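Local coordinates for protein putative PLP-dependent aminotransferase (Bacillus cereus ATCC 10987, PDB 3JU7) that probably acts as a pyridoxal-phosphate-dependent aminotransferase of the DegT/DnrJ/EryC1/StrS family, at residues R53-V59 with G198-K204; V160-F166 with M182-F187. The contacts are given in a common frame with arbitrary orientation. Residues are numbered along the deposited sequence.

Both contacts belong to one mixed sheet, in which 199-203 lies between 55-59 and 182-186, and 182-186 lies between 199-203 and 159-161. Interaction 1 is the antiparallel pairing at the 55-59 edge; interaction 2 is a parallel pairing further in, with Pro135 and Ala137 bonded to the backbone of Asp161. Their centres are 9 Å apart, and backbone contacts such as Leu200 N to Tyr185 O (2.9 Å, a probable hydrogen bond) join them. Interaction 1 is mostly buried, with partly exposed, charged residues at the Arg53 and Lys204 end, and is regular ladder pairing. Interaction 2, fully buried near the chain's centre, leaves the ladder for a turn, a water and an aromatic cluster, and touches the cofactor.

Interaction 1. Residues R53-V59 with G198-K204; sequences RGAVTTV and GGLIYSK
Strands 55-59 and 199-203 pair antiparallel, axes 4.5 Å apart at closest approach and 157° between N-to-C directions. Arg53 O accepts from Tyr202 OH (2.7 Å), chi1 t carrying that ring toward Arg53. Arg53 NE stands 3.8 Å from Lys204 NZ, like charges near Asp178: Arg53 NH2 salt-bridges Asp178 OD2 and NH1 bonds Gln51 OE1, while Lys204 NZ makes a long, weak ion pair with Asp178 OD1. At Gly54 (phi/psi 93/-160) a CB would clash with Tyr202 OH and Ser203 O and jam against the carbonyl of Arg53. Ala55 begins the ladder, hydrogen-bonded both ways (Ala55 N to Ser203 O 2.9 Å, Ser203 N to Ala55 O 3.1 Å). Val56 (m) and Tyr202 form a non-hydrogen-bonded pair, CA atoms 4.5 Å apart, Val56 CG1 3.7 Å from Tyr202 CD1. Thr57 bonds Ile201 (Thr57 N to Ile201 O 3.0 Å, Ile201 N to Thr57 O 2.9 Å). Thr58 and Leu200 are non-hydrogen-bonded, CA atoms 4.4 Å apart. Val59 N donates to Gly199 O (3.0 Å); the return bond, Gly199 N to Val59 O (3.1 Å), is weak. Helix 36-48 packs on Val56 and Thr58, helix 206-215 on Ala55, Thr57 and Ile201. Strand 199-203 also runs antiparallel to 182-186, consistent with the reversed strand of a fold type I aminotransferase sheet.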
ATOM      1  N   ARG A  53       3.714 -15.351 -21.827  1.00 22.35           N
ATOM      2  CA  ARG A  53       2.774 -16.349 -21.407  1.00 21.89           C
ATOM      3  C   ARG A  53       2.435 -16.043 -19.941  1.00 23.66           C
ATOM      4  O   ARG A  53       3.337 -15.957 -19.082  1.00 19.71           O
ATOM      5  CB  ARG A  53       3.377 -17.749 -21.512  1.00 24.26           C
ATOM      6  CG  ARG A  53       3.856 -18.148 -22.874  1.00 27.20           C
ATOM      7  CD  ARG A  53       3.897 -19.688 -23.008  1.00 32.99           C
ATOM      8  NE  ARG A  53       4.793 -20.308 -22.029  1.00 35.89           N
ATOM      9  CZ  ARG A  53       6.118 -20.400 -22.169  1.00 43.71           C
ATOM     10  NH1 ARG A  53       6.738 -19.901 -23.247  1.00 39.80           N
ATOM     11  NH2 ARG A  53       6.839 -20.991 -21.227  1.00 44.18           N
ATOM     12  N   GLY A  54       1.137 -15.915 -19.684  1.00 22.35           N
ATOM     13  CA  GLY A  54       0.628 -15.465 -18.408  1.00 24.14           C
ATOM     14  C   GLY A  54       0.424 -13.949 -18.419  1.00 24.15           C
ATOM     15  O   GLY A  54       0.335 -13.312 -19.486  1.00 25.01           O
ATOM     16  N   ALA A  55       0.366 -13.385 -17.220  1.00 21.23           N
ATOM     17  CA  ALA A  55       0.079 -11.983 -17.038  1.00 21.50           C
ATOM     18  C   ALA A  55       0.671 -11.517 -15.725  1.00 22.99           C
ATOM     19  O   ALA A  55       0.819 -12.298 -14.766  1.00 21.96           O
ATOM     20  CB  ALA A  55      -1.431 -11.735 -17.045  1.00 18.27           C
ATOM     21  N   VAL A  56       0.962 -10.223 -15.668  1.00 22.92           N
ATOM     22  CA  VAL A  56       1.459  -9.626 -14.450  1.00 21.19           C
ATOM     23  C   VAL A  56       0.651  -8.380 -14.069  1.00 24.22           C
ATOM     24  O   VAL A  56       0.013  -7.701 -14.932  1.00 22.42           O
ATOM     25  CB  VAL A  56       2.956  -9.203 -14.586  1.00 21.50           C
ATOM     26  CG1 VAL A  56       3.890 -10.430 -14.878  1.00 18.48           C
ATOM     27  CG2 VAL A  56       3.078  -8.128 -15.637  1.00 20.52           C
ATOM     28  N   THR A  57       0.692  -8.052 -12.774  1.00 21.77           N
ATOM     29  CA  THR A  57       0.271  -6.727 -12.373  1.00 22.30           C
ATOM     30  C   THR A  57       1.248  -6.134 -11.373  1.00 24.02           C
ATOM     31  O   THR A  57       1.756  -6.842 -10.488  1.00 24.70           O
ATOM     32  CB  THR A  57      -1.150  -6.714 -11.796  1.00 23.43           C
ATOM     33  OG1 THR A  57      -1.549  -5.349 -11.670  1.00 25.37           O
ATOM     34  CG2 THR A  57      -1.223  -7.467 -10.377  1.00 18.45           C
ATOM     35  N   THR A  58       1.530  -4.837 -11.508  1.00 23.32           N
ATOM     36  CA  THR A  58       2.315  -4.145 -10.476  1.00 21.91           C
ATOM     37  C   THR A  58       1.434  -3.967  -9.240  1.00 22.91           C
ATOM     38  O   THR A  58       0.214  -4.038  -9.347  1.00 22.07           O
ATOM     39  CB  THR A  58       2.828  -2.803 -10.949  1.00 22.44           C
ATOM     40  OG1 THR A  58       1.718  -1.962 -11.298  1.00 23.35           O
ATOM     41  CG2 THR A  58       3.764  -2.964 -12.191  1.00 17.74           C
ATOM     42  N   VAL A  59       2.058  -3.832  -8.066  1.00 23.13           N
ATOM     43  CA  VAL A  59       1.353  -3.479  -6.828  1.00 21.45           C
ATOM     44  C   VAL A  59       2.230  -2.486  -6.067  1.00 22.89           C
ATOM     45  O   VAL A  59       3.398  -2.331  -6.398  1.00 22.10           O
ATOM     46  CB  VAL A  59       1.029  -4.694  -5.960  1.00 21.91           C
ATOM     47  CG1 VAL A  59      -0.009  -5.564  -6.667  1.00 20.79           C
ATOM     48  CG2 VAL A  59       2.304  -5.483  -5.630  1.00 21.61           C
ATOM     49  N   GLY A 198       7.583  -1.016  -4.254  1.00 19.71           N
ATOM     50  CA  GLY A 198       6.882  -1.618  -5.359  1.00 22.54           C
ATOM     51  C   GLY A 198       6.868  -3.139  -5.263  1.00 22.88           C
ATOM     52  O   GLY A 198       7.514  -3.725  -4.414  1.00 25.18           O
ATOM     53  N   GLY A 199       6.139  -3.764  -6.162  1.00 21.62           N
ATOM     54  CA  GLY A 199       6.070  -5.199  -6.250  1.00 22.71           C
ATOM     55  C   GLY A 199       5.335  -5.602  -7.509  1.00 23.97           C
ATOM     56  O   GLY A 199       4.882  -4.738  -8.270  1.00 22.16           O
ATOM     57  N   LEU A 200       5.234  -6.924  -7.709  1.00 24.35           N
ATOM     58  CA  LEU A 200       4.629  -7.522  -8.888  1.00 20.86           C
ATOM     59  C   LEU A 200       3.987  -8.867  -8.537  1.00 22.23           C
ATOM     60  O   LEU A 200       4.465  -9.607  -7.637  1.00 19.08           O
ATOM     61  CB  LEU A 200       5.678  -7.745  -9.946  1.00 21.50           C
ATOM     62  CG  LEU A 200       5.210  -8.079 -11.391  1.00 27.07           C
ATOM     63  CD1 LEU A 200       4.847  -6.838 -12.176  1.00 15.21           C
ATOM     64  CD2 LEU A 200       6.227  -8.877 -12.140  1.00 17.91           C
ATOM     65  N   ILE A 201       2.899  -9.183  -9.243  1.00 22.22           N
ATOM     66  CA  ILE A 201       2.279 -10.502  -9.167  1.00 21.76           C
ATOM     67  C   ILE A 201       2.254 -11.107 -10.545  1.00 21.71           C
ATOM     68  O   ILE A 201       1.871 -10.453 -11.484  1.00 21.23           O
ATOM     69  CB  ILE A 201       0.833 -10.498  -8.587  1.00 21.67           C
ATOM     70  CG1 ILE A 201       0.790  -9.686  -7.290  1.00 22.26           C
ATOM     71  CG2 ILE A 201       0.380 -11.942  -8.357  1.00 18.41           C
ATOM     72  CD1 ILE A 201      -0.570  -9.696  -6.567  1.00 26.20           C
ATOM     73  N   TYR A 202       2.692 -12.357 -10.654  1.00 21.38           N
ATOM     74  CA  TYR A 202       2.635 -13.096 -11.918  1.00 23.03           C
ATOM     75  C   TYR A 202       1.714 -14.297 -11.739  1.00 22.78           C
ATOM     76  O   TYR A 202       1.698 -14.906 -10.674  1.00 21.52           O
ATOM     77  CB  TYR A 202       4.014 -13.643 -12.313  1.00 21.30           C
ATOM     78  CG  TYR A 202       3.923 -14.603 -13.464  1.00 20.07           C
ATOM     79  CD1 TYR A 202       3.868 -14.140 -14.781  1.00 23.24           C
ATOM     80  CD2 TYR A 202       3.822 -15.981 -13.252  1.00 19.18           C
ATOM     81  CE1 TYR A 202       3.753 -15.022 -15.851  1.00 19.69           C
ATOM     82  CE2 TYR A 202       3.705 -16.867 -14.329  1.00 19.58           C
ATOM     83  CZ  TYR A 202       3.692 -16.382 -15.621  1.00 20.32           C
ATOM     84  OH  TYR A 202       3.573 -17.267 -16.681  1.00 17.81           O
ATOM     85  N   SER A 203       0.948 -14.617 -12.771  1.00 21.86           N
ATOM     86  CA  SER A 203       0.254 -15.911 -12.839  1.00 22.94           C
ATOM     87  C   SER A 203       0.123 -16.296 -14.289  1.00 23.63           C
ATOM     88  O   SER A 203       0.060 -15.453 -15.202  1.00 23.52           O
ATOM     89  CB  SER A 203      -1.108 -15.920 -12.131  1.00 23.07           C
ATOM     90  OG  SER A 203      -1.725 -17.198 -12.164  1.00 21.14           O
ATOM     91  N   LYS A 204       0.131 -17.593 -14.514  1.00 25.01           N
ATOM     92  CA  LYS A 204      -0.240 -18.084 -15.818  1.00 25.69           C
ATOM     93  C   LYS A 204      -1.734 -17.776 -16.031  1.00 25.02           C
ATOM     94  O   LYS A 204      -2.185 -17.636 -17.174  1.00 23.98           O
ATOM     95  CB  LYS A 204       0.055 -19.562 -15.896  1.00 28.40           C
ATOM     96  CG  LYS A 204      -0.350 -20.226 -17.197  1.00 28.59           C
ATOM     97  CD  LYS A 204       0.445 -19.734 -18.365  1.00 36.66           C
ATOM     98  CE  LYS A 204       0.231 -20.660 -19.572  1.00 39.25           C
ATOM     99  NZ  LYS A 204       1.394 -20.638 -20.466  1.00 45.76           N
TER

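Interaction 2. Residues V160-F166 with M182-F187; sequences VDAAPGF and MIIYSF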
ATOM      1  N   VAL A 160       2.956 -18.063  -3.962  1.00 20.62           N
ATOM      2  CA  VAL A 160       4.396 -18.184  -3.661  1.00 22.84           C
ATOM      3  C   VAL A 160       4.990 -16.820  -3.350  1.00 23.60           C
ATOM      4  O   VAL A 160       4.905 -15.900  -4.193  1.00 24.02           O
ATOM      5  CB  VAL A 160       5.151 -18.785  -4.852  1.00 19.79           C
ATOM      6  CG1 VAL A 160       6.673 -18.758  -4.609  1.00 18.12           C
ATOM      7  CG2 VAL A 160       4.626 -20.203  -5.155  1.00 23.50           C
ATOM      8  N   ASP A 161       5.507 -16.671  -2.126  1.00 23.96           N
ATOM      9  CA  ASP A 161       6.316 -15.504  -1.750  1.00 23.33           C
ATOM     10  C   ASP A 161       7.738 -15.661  -2.308  1.00 22.69           C
ATOM     11  O   ASP A 161       8.558 -16.391  -1.780  1.00 26.41           O
ATOM     12  CB  ASP A 161       6.348 -15.329  -0.228  1.00 21.32           C
ATOM     13  CG  ASP A 161       7.067 -14.060   0.220  1.00 26.34           C
ATOM     14  OD1 ASP A 161       7.880 -13.502  -0.546  1.00 26.71           O
ATOM     15  OD2 ASP A 161       6.852 -13.631   1.379  1.00 32.35           O
ATOM     16  N   ALA A 162       8.003 -14.950  -3.388  1.00 23.37           N
ATOM     17  CA  ALA A 162       9.297 -14.897  -4.029  1.00 21.78           C
ATOM     18  C   ALA A 162       9.770 -13.444  -3.970  1.00 22.19           C
ATOM     19  O   ALA A 162      10.347 -12.939  -4.924  1.00 23.69           O
ATOM     20  CB  ALA A 162       9.176 -15.388  -5.495  1.00 20.91           C
ATOM     21  N   ALA A 163       9.487 -12.778  -2.849  1.00 22.16           N
ATOM     22  CA  ALA A 163       9.756 -11.339  -2.679  1.00 22.78           C
ATOM     23  C   ALA A 163      11.126 -10.918  -3.170  1.00 22.15           C
ATOM     24  O   ALA A 163      11.236  -9.940  -3.888  1.00 22.24           O
ATOM     25  CB  ALA A 163       9.548 -10.897  -1.208  1.00 21.80           C
ATOM     26  N   PRO A 164      12.187 -11.675  -2.822  1.00 24.13           N
ATOM     27  CA  PRO A 164      13.505 -11.224  -3.272  1.00 23.39           C
ATOM     28  C   PRO A 164      14.047 -11.817  -4.580  1.00 22.82           C
ATOM     29  O   PRO A 164      15.227 -11.652  -4.883  1.00 24.43           O
ATOM     30  CB  PRO A 164      14.413 -11.608  -2.100  1.00 25.32           C
ATOM     31  CG  PRO A 164      13.730 -12.688  -1.388  1.00 24.20           C
ATOM     32  CD  PRO A 164      12.284 -12.693  -1.750  1.00 24.79           C
ATOM     33  N   GLY A 165      13.199 -12.464  -5.362  1.00 22.59           N
ATOM     34  CA  GLY A 165      13.670 -13.308  -6.453  1.00 23.41           C
ATOM     35  C   GLY A 165      13.365 -12.810  -7.836  1.00 25.10           C
ATOM     36  O   GLY A 165      13.548 -13.554  -8.768  1.00 26.43           O
ATOM     37  N   PHE A 166      12.916 -11.568  -8.001  1.00 24.70           N
ATOM     38  CA  PHE A 166      12.680 -11.081  -9.354  1.00 24.31           C
ATOM     39  C   PHE A 166      13.999 -11.001 -10.089  1.00 23.56           C
ATOM     40  O   PHE A 166      14.983 -10.511  -9.565  1.00 24.41           O
ATOM     41  CB  PHE A 166      12.005  -9.717  -9.331  1.00 24.20           C
ATOM     42  CG  PHE A 166      11.446  -9.305 -10.629  1.00 26.98           C
ATOM     43  CD1 PHE A 166      10.331  -9.948 -11.148  1.00 31.37           C
ATOM     44  CD2 PHE A 166      12.028  -8.266 -11.358  1.00 26.09           C
ATOM     45  CE1 PHE A 166       9.806  -9.568 -12.365  1.00 22.98           C
ATOM     46  CE2 PHE A 166      11.519  -7.885 -12.568  1.00 30.52           C
ATOM     47  CZ  PHE A 166      10.404  -8.535 -13.088  1.00 28.47           C
HETATM   48  N   MSE A 182      -0.184 -18.021  -7.933  1.00 22.51           N
HETATM   49  CA  MSE A 182       0.340 -16.668  -8.028  1.00 23.77           C
HETATM   50  C   MSE A 182       1.723 -16.604  -7.414  1.00 23.88           C
HETATM   51  O   MSE A 182       2.017 -17.348  -6.478  1.00 24.38           O
HETATM   52  CB  MSE A 182      -0.600 -15.689  -7.343  1.00 24.72           C
HETATM   53  CG  MSE A 182      -1.695 -15.316  -8.276  1.00 25.79           C
HETATM   54 SE   MSE A 182      -3.130 -14.232  -7.652  0.75 17.50          SE
HETATM   55  CE  MSE A 182      -3.525 -13.624  -9.453  1.00 28.34           C
ATOM     56  N   ILE A 183       2.564 -15.755  -8.003  1.00 20.86           N
ATOM     57  CA  ILE A 183       3.901 -15.462  -7.489  1.00 22.85           C
ATOM     58  C   ILE A 183       3.987 -13.966  -7.174  1.00 23.11           C
ATOM     59  O   ILE A 183       3.640 -13.121  -8.002  1.00 23.89           O
ATOM     60  CB  ILE A 183       4.997 -15.902  -8.489  1.00 21.72           C
ATOM     61  CG1 ILE A 183       4.650 -17.330  -8.988  1.00 30.13           C
ATOM     62  CG2 ILE A 183       6.337 -15.783  -7.855  1.00 18.75           C
ATOM     63  CD1 ILE A 183       5.735 -18.282  -9.200  1.00 30.16           C
ATOM     64  N   ILE A 184       4.416 -13.661  -5.957  1.00 22.85           N
ATOM     65  CA  ILE A 184       4.633 -12.303  -5.499  1.00 23.28           C
ATOM     66  C   ILE A 184       6.138 -11.982  -5.450  1.00 25.21           C
ATOM     67  O   ILE A 184       6.938 -12.750  -4.957  1.00 23.92           O
ATOM     68  CB  ILE A 184       4.057 -12.075  -4.082  1.00 23.60           C
ATOM     69  CG1 ILE A 184       2.599 -12.605  -3.946  1.00 27.77           C
ATOM     70  CG2 ILE A 184       4.159 -10.617  -3.729  1.00 22.06           C
ATOM     71  CD1 ILE A 184       1.701 -12.445  -5.205  1.00 29.00           C
ATOM     72  N   TYR A 185       6.504 -10.840  -6.015  1.00 26.15           N
ATOM     73  CA  TYR A 185       7.853 -10.371  -6.017  1.00 24.55           C
ATOM     74  C   TYR A 185       7.844  -8.945  -5.511  1.00 23.81           C
ATOM     75  O   TYR A 185       6.858  -8.194  -5.695  1.00 24.13           O
ATOM     76  CB  TYR A 185       8.454 -10.324  -7.436  1.00 22.34           C
ATOM     77  CG  TYR A 185       8.377 -11.551  -8.283  1.00 22.56           C
ATOM     78  CD1 TYR A 185       9.403 -12.497  -8.306  1.00 26.45           C
ATOM     79  CD2 TYR A 185       7.324 -11.711  -9.193  1.00 25.99           C
ATOM     80  CE1 TYR A 185       9.324 -13.666  -9.166  1.00 23.61           C
ATOM     81  CE2 TYR A 185       7.238 -12.828 -10.027  1.00 25.77           C
ATOM     82  CZ  TYR A 185       8.226 -13.818 -10.021  1.00 31.44           C
ATOM     83  OH  TYR A 185       8.094 -14.908 -10.919  1.00 31.49           O
ATOM     84  N   SER A 186       8.979  -8.546  -4.961  1.00 24.01           N
ATOM     85  CA  SER A 186       9.155  -7.211  -4.416  1.00 24.72           C
ATOM     86  C   SER A 186      10.129  -6.371  -5.239  1.00 23.53           C
ATOM     87  O   SER A 186      11.100  -6.890  -5.771  1.00 24.20           O
ATOM     88  CB  SER A 186       9.637  -7.295  -2.965  1.00 23.82           C
ATOM     89  OG  SER A 186       9.854  -6.002  -2.438  1.00 19.15           O
ATOM     90  N   PHE A 187       9.848  -5.070  -5.330  1.00 22.79           N
ATOM     91  CA  PHE A 187      10.760  -4.098  -5.903  1.00 21.19           C
ATOM     92  C   PHE A 187      11.242  -3.097  -4.810  1.00 23.08           C
ATOM     93  O   PHE A 187      11.641  -1.964  -5.094  1.00 21.35           O
ATOM     94  CB  PHE A 187      10.087  -3.321  -7.030  1.00 24.31           C
ATOM     95  CG  PHE A 187       9.554  -4.154  -8.182  1.00 22.19           C
ATOM     96  CD1 PHE A 187      10.230  -5.266  -8.681  1.00 23.89           C
ATOM     97  CD2 PHE A 187       8.394  -3.742  -8.843  1.00 25.08           C
ATOM     98  CE1 PHE A 187       9.728  -5.981  -9.778  1.00 24.26           C
ATOM     99  CE2 PHE A 187       7.890  -4.455  -9.957  1.00 20.69           C
ATOM    100  CZ  PHE A 187       8.575  -5.565 -10.430  1.00 21.64           C
TER
HETATM  101  O   HOH W   1      12.621  -9.206  -6.254  1.00 25.55           O
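Parallel pairing gives the backbone its first partners: Val160 N donates to Met182 O (2.8 Å), Ile184 N to Val160 O (2.9 Å), and Ala162 N to Ile184 O (2.9 Å). Then 160-166 turns away through a type I turn, Gly165 N bonding Ala162 O at 2.9 Å, yet the two segments stay tied because Ser186 N donates to Ala163 O (2.9 Å). Water 1 bridges the gap that opens: it accepts from Phe166 N (3.0 Å) and lies 2.8 Å from both Ala163 O and Ser186 O, within hydrogen-bonding reach of each. Asp161 OD1 takes Ala163 N (2.9 Å), an Asx turn, while its OD2 meets Thr91 OG1 and N1 of the pyridoxal-phosphate lysine at position 191. Ser186 OG bonds His188 N and OP3 of the same cofactor, and Tyr185 OH bonds Tyr175 O. Phe166 points its edge at the Tyr185 ring face (centroids 5.3 Å apart) and takes the edge of Phe187 on its own face (5.1 Å), two T-shaped pairs. An aspartate on the pyridine nitrogen is characteristic of fold type I enzymes, where it stabilises the protonated ring; here neighbouring strand ends carry both that carboxylate and the serine bonded to the phosphate.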